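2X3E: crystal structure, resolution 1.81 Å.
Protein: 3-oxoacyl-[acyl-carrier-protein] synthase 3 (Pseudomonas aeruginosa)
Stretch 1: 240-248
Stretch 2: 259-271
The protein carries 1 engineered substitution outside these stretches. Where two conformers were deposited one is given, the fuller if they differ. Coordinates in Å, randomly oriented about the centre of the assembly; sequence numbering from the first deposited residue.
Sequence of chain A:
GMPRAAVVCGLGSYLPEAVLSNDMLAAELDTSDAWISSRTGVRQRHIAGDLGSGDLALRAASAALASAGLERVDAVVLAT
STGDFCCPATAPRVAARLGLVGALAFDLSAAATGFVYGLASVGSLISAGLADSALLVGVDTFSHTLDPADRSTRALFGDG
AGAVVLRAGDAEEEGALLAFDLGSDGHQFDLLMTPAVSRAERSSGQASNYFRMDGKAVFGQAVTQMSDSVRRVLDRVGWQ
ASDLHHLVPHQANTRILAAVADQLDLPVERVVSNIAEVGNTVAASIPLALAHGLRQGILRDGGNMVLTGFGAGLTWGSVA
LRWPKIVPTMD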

# COMPACT_ATOMS: atom_id res chain seq x y z
N GLN A 240 30.68 -11.25 2.24
CA GLN A 240 30.84 -11.62 3.64
C GLN A 240 30.44 -10.42 4.47
O GLN A 240 30.38 -9.30 3.96
N ALA A 241 30.18 -10.63 5.76
CA ALA A 241 29.85 -9.51 6.65
C ALA A 241 30.95 -8.45 6.61
O ALA A 241 30.65 -7.26 6.58
N SER A 242 32.21 -8.88 6.58
CA SER A 242 33.36 -7.96 6.53
C SER A 242 33.41 -7.09 5.26
O SER A 242 34.07 -6.06 5.26
N ASP A 243 32.72 -7.52 4.19
CA ASP A 243 32.67 -6.75 2.94
C ASP A 243 31.71 -5.56 3.01
O ASP A 243 31.77 -4.67 2.16
N LEU A 244 30.82 -5.57 3.99
CA LEU A 244 29.85 -4.49 4.17
C LEU A 244 30.53 -3.22 4.68
O LEU A 244 31.23 -3.26 5.70
N HIS A 245 30.33 -2.11 3.98
CA HIS A 245 30.80 -0.81 4.45
C HIS A 245 29.74 -0.15 5.32
O HIS A 245 30.07 0.50 6.31
N HIS A 246 28.47 -0.31 4.93
CA HIS A 246 27.36 0.40 5.57
C HIS A 246 26.15 -0.50 5.81
O HIS A 246 25.61 -1.09 4.88
N LEU A 247 25.75 -0.60 7.07
CA LEU A 247 24.51 -1.25 7.44
C LEU A 247 23.56 -0.17 7.95
O LEU A 247 23.88 0.55 8.90
N VAL A 248 22.41 -0.05 7.30
CA VAL A 248 21.41 0.96 7.66
C VAL A 248 20.11 0.26 8.06
O VAL A 248 19.25 -0.02 7.23
N ALA A 259 23.31 -4.60 18.65
CA ALA A 259 23.05 -6.04 18.78
C ALA A 259 22.96 -6.73 17.42
O ALA A 259 23.34 -7.89 17.29
N VAL A 260 22.45 -6.02 16.41
CA VAL A 260 22.44 -6.56 15.05
C VAL A 260 23.88 -6.74 14.53
O VAL A 260 24.22 -7.79 13.99
N ALA A 261 24.71 -5.71 14.70
CA ALA A 261 26.14 -5.80 14.34
C ALA A 261 26.83 -6.98 15.04
O ALA A 261 27.56 -7.75 14.41
N ASP A 262 26.59 -7.10 16.34
CA ASP A 262 27.13 -8.20 17.15
C ASP A 262 26.83 -9.56 16.51
O ASP A 262 27.73 -10.38 16.36
N GLN A 263 25.57 -9.79 16.15
CA GLN A 263 25.19 -11.08 15.54
C GLN A 263 25.94 -11.37 14.25
O GLN A 263 26.26 -12.53 13.96
N LEU A 264 26.22 -10.31 13.48
CA LEU A 264 26.93 -10.43 12.20
C LEU A 264 28.44 -10.36 12.34
O LEU A 264 29.14 -10.47 11.34
N ASP A 265 28.95 -10.19 13.56
CA ASP A 265 30.38 -9.95 13.79
C ASP A 265 30.86 -8.79 12.92
O ASP A 265 31.96 -8.83 12.35
N LEU A 266 30.03 -7.75 12.83
CA LEU A 266 30.30 -6.55 12.05
C LEU A 266 30.65 -5.42 13.03
O LEU A 266 30.01 -5.29 14.07
N PRO A 267 31.67 -4.61 12.70
CA PRO A 267 31.98 -3.47 13.57
C PRO A 267 30.79 -2.53 13.72
O PRO A 267 30.18 -2.13 12.72
N VAL A 268 30.46 -2.18 14.97
CA VAL A 268 29.30 -1.35 15.26
C VAL A 268 29.36 0.02 14.57
O VAL A 268 28.33 0.55 14.16
N GLU A 269 30.57 0.55 14.41
CA GLU A 269 30.78 1.84 13.74
C GLU A 269 30.26 1.87 12.30
O GLU A 269 29.98 2.94 11.77
N ARG A 270 30.13 0.70 11.68
CA ARG A 270 29.58 0.59 10.33
C ARG A 270 28.06 0.68 10.28
O ARG A 270 27.48 0.79 9.19
N VAL A 271 27.40 0.61 11.43
CA VAL A 271 25.95 0.79 11.49
C VAL A 271 25.65 2.29 11.46
O VAL A 271 26.14 3.04 12.32

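The contact between the two stretches buries 508 Å², both sides summed, and rests chiefly on Leu-247, Arg-270 and Leu-266, with 111, 95 and 59 Å² of their surfaces covered by the opposing stretch.

Leu-247 lies on the strand segment, and its CA-to-CB bond points toward the second stretch, whereas those of His-246 and Val-248 on its two flanks point away, the alternation expected of an extended chain. With chi1 at -177° (t) and chi2 at 58° (p), its CD2 lies 3.9 Å from each of three apolar atoms: Val-260 CG1, Leu-264 CD1 and Leu-266 CD2. A fourth neighbour, Val-271 CG2, is 4.2 Å from Leu-247 CD2. One methyl thus meets side chains from the helix, from the turn after it and from Val-271, its bridge partner. The backbone contacts accompany this placement: Leu-247 N donates to Arg-270 O at 3.1 Å with a nearly linear angle of 174°, and Val-271 CA approaches Leu-247 O at 3.3 Å in a CA-H...O contact. Together these accompany a single beta bridge between Leu-247 and Val-271, whose CA atoms are 4.8 Å apart.

Leu-266 also points toward its partner stretch (chi1 -173°, t; chi2 78°, p). It follows Asp-265, whose positive phi closes the helix in a Schellman motif, with Leu-266 N bonded to Ala-261 O at 2.9 Å. While Leu-266 CD2 faces Leu-247, its CD1 reaches Leu-244 CB at 4.0 Å and sits only 3.1 Å from Ala-241 O. Ala-241 points in beside it, its CB 3.3 Å from Leu-264 O; such closeness indicates tight packing against the backbone.

Arg-270 supplies the polar side of the contact. Its CA-to-CB bond runs sideways, but the extended chain (m, t, t, with chi4 at 180°) brings the guanidinium nearer to the first stretch. There Arg-270 NH1 donates to Ser-242 O at 3.0 Å (155°) and to Leu-244 O at 2.7 Å (135°). Both carbonyl oxygens lie at the guanidinium edge, near its plane, where N-H groups can be directed at them. Water 1 extends the arrangement, accepting from Arg-270 NH2 at 2.8 Å and donating weakly to Ser-242 O at 3.4 Å. Water 2 donates to Arg-270 O at 3.0 Å and hydrogen-bonds His-246 ND1 at 2.9 Å, linking His-246, whose CA-to-CB bond points away, to the carbonyl that also receives Leu-247 N.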

# COMPACT_ATOMS: atom_id res chain seq x y z
CB GLN A 240 32.29 -12.00 3.93
CG GLN A 240 32.81 -13.20 3.17
CD GLN A 240 34.27 -13.50 3.48
OE1 GLN A 240 34.74 -13.27 4.60
NE2 GLN A 240 34.99 -14.02 2.49
CB ALA A 241 29.63 -10.00 8.07
CB SER A 242 34.68 -8.73 6.68
OG SER A 242 34.87 -9.65 5.62
CB ASP A 243 32.23 -7.63 1.76
CG ASP A 243 33.25 -8.68 1.38
OD1 ASP A 243 34.48 -8.41 1.44
OD2 ASP A 243 32.82 -9.78 0.99
CB LEU A 244 28.77 -4.88 5.20
CG LEU A 244 27.38 -5.29 4.78
CD1 LEU A 244 26.53 -5.39 6.04
CD2 LEU A 244 26.76 -4.31 3.78
CB HIS A 245 31.13 0.11 3.27
CG HIS A 245 32.36 -0.27 2.52
ND1 HIS A 245 32.33 -1.09 1.41
CD2 HIS A 245 33.66 0.06 2.70
CE1 HIS A 245 33.55 -1.26 0.95
NE2 HIS A 245 34.38 -0.57 1.71
CB HIS A 246 26.91 1.58 4.71
CG HIS A 246 28.04 2.44 4.24
ND1 HIS A 246 28.81 3.18 5.11
CD2 HIS A 246 28.51 2.69 3.00
CE1 HIS A 246 29.73 3.83 4.42
NE2 HIS A 246 29.57 3.56 3.14
CB LEU A 247 24.74 -2.29 8.53
CG LEU A 247 23.51 -3.10 8.96
CD1 LEU A 247 22.90 -3.84 7.78
CD2 LEU A 247 23.91 -4.07 10.08
CB VAL A 248 21.13 1.94 6.50
CG1 VAL A 248 20.33 3.12 7.02
CG2 VAL A 248 22.42 2.42 5.88
CB ALA A 259 21.78 -6.29 19.59
CB VAL A 260 21.58 -5.70 14.10
CG1 VAL A 260 21.77 -6.14 12.65
CG2 VAL A 260 20.11 -5.81 14.49
CB ALA A 261 26.86 -4.49 14.67
CB ASP A 262 26.57 -8.14 18.58
CG ASP A 262 27.03 -9.29 19.45
OD1 ASP A 262 28.23 -9.62 19.45
OD2 ASP A 262 26.17 -9.88 20.15
CB GLN A 263 23.68 -11.14 15.26
CG GLN A 263 22.82 -11.24 16.50
CD GLN A 263 23.03 -12.52 17.29
OE1 GLN A 263 23.14 -13.61 16.71
NE2 GLN A 263 23.08 -12.40 18.61
CB LEU A 264 26.47 -9.31 11.25
CG LEU A 264 25.01 -9.27 10.80
CD1 LEU A 264 24.64 -7.90 10.27
CD2 LEU A 264 24.74 -10.34 9.76
CB ASP A 265 31.22 -11.22 13.52
CG ASP A 265 31.13 -12.24 14.64
OD1 ASP A 265 31.17 -11.84 15.82
OD2 ASP A 265 31.04 -13.45 14.33
CB LEU A 266 29.06 -6.14 11.27
CG LEU A 266 29.20 -4.99 10.28
CD1 LEU A 266 29.88 -5.47 9.00
CD2 LEU A 266 27.84 -4.38 9.96
CB PRO A 267 33.15 -2.79 12.86
CG PRO A 267 33.77 -3.85 12.04
CD PRO A 267 32.66 -4.76 11.62
CB VAL A 268 29.09 -1.17 16.79
CG1 VAL A 268 28.06 -0.08 17.10
CG2 VAL A 268 28.67 -2.49 17.42
CB GLU A 269 32.27 2.23 13.76
CG GLU A 269 33.14 1.38 12.84
CD GLU A 269 34.61 1.44 13.16
OE1 GLU A 269 35.05 2.39 13.86
OE2 GLU A 269 35.34 0.54 12.70
CB ARG A 270 30.04 -0.71 9.67
CG ARG A 270 31.53 -0.80 9.53
CD ARG A 270 31.92 -1.96 8.67
NE ARG A 270 33.35 -2.27 8.79
CZ ARG A 270 33.96 -3.25 8.14
NH1 ARG A 270 33.29 -4.03 7.30
NH2 ARG A 270 35.26 -3.45 8.33
CB VAL A 271 25.33 0.15 12.74
CG1 VAL A 271 23.82 0.37 12.77
CG2 VAL A 271 25.67 -1.34 12.78
O HOH W 1 36.82 -5.41 7.17
O HOH W 2 28.58 3.27 7.98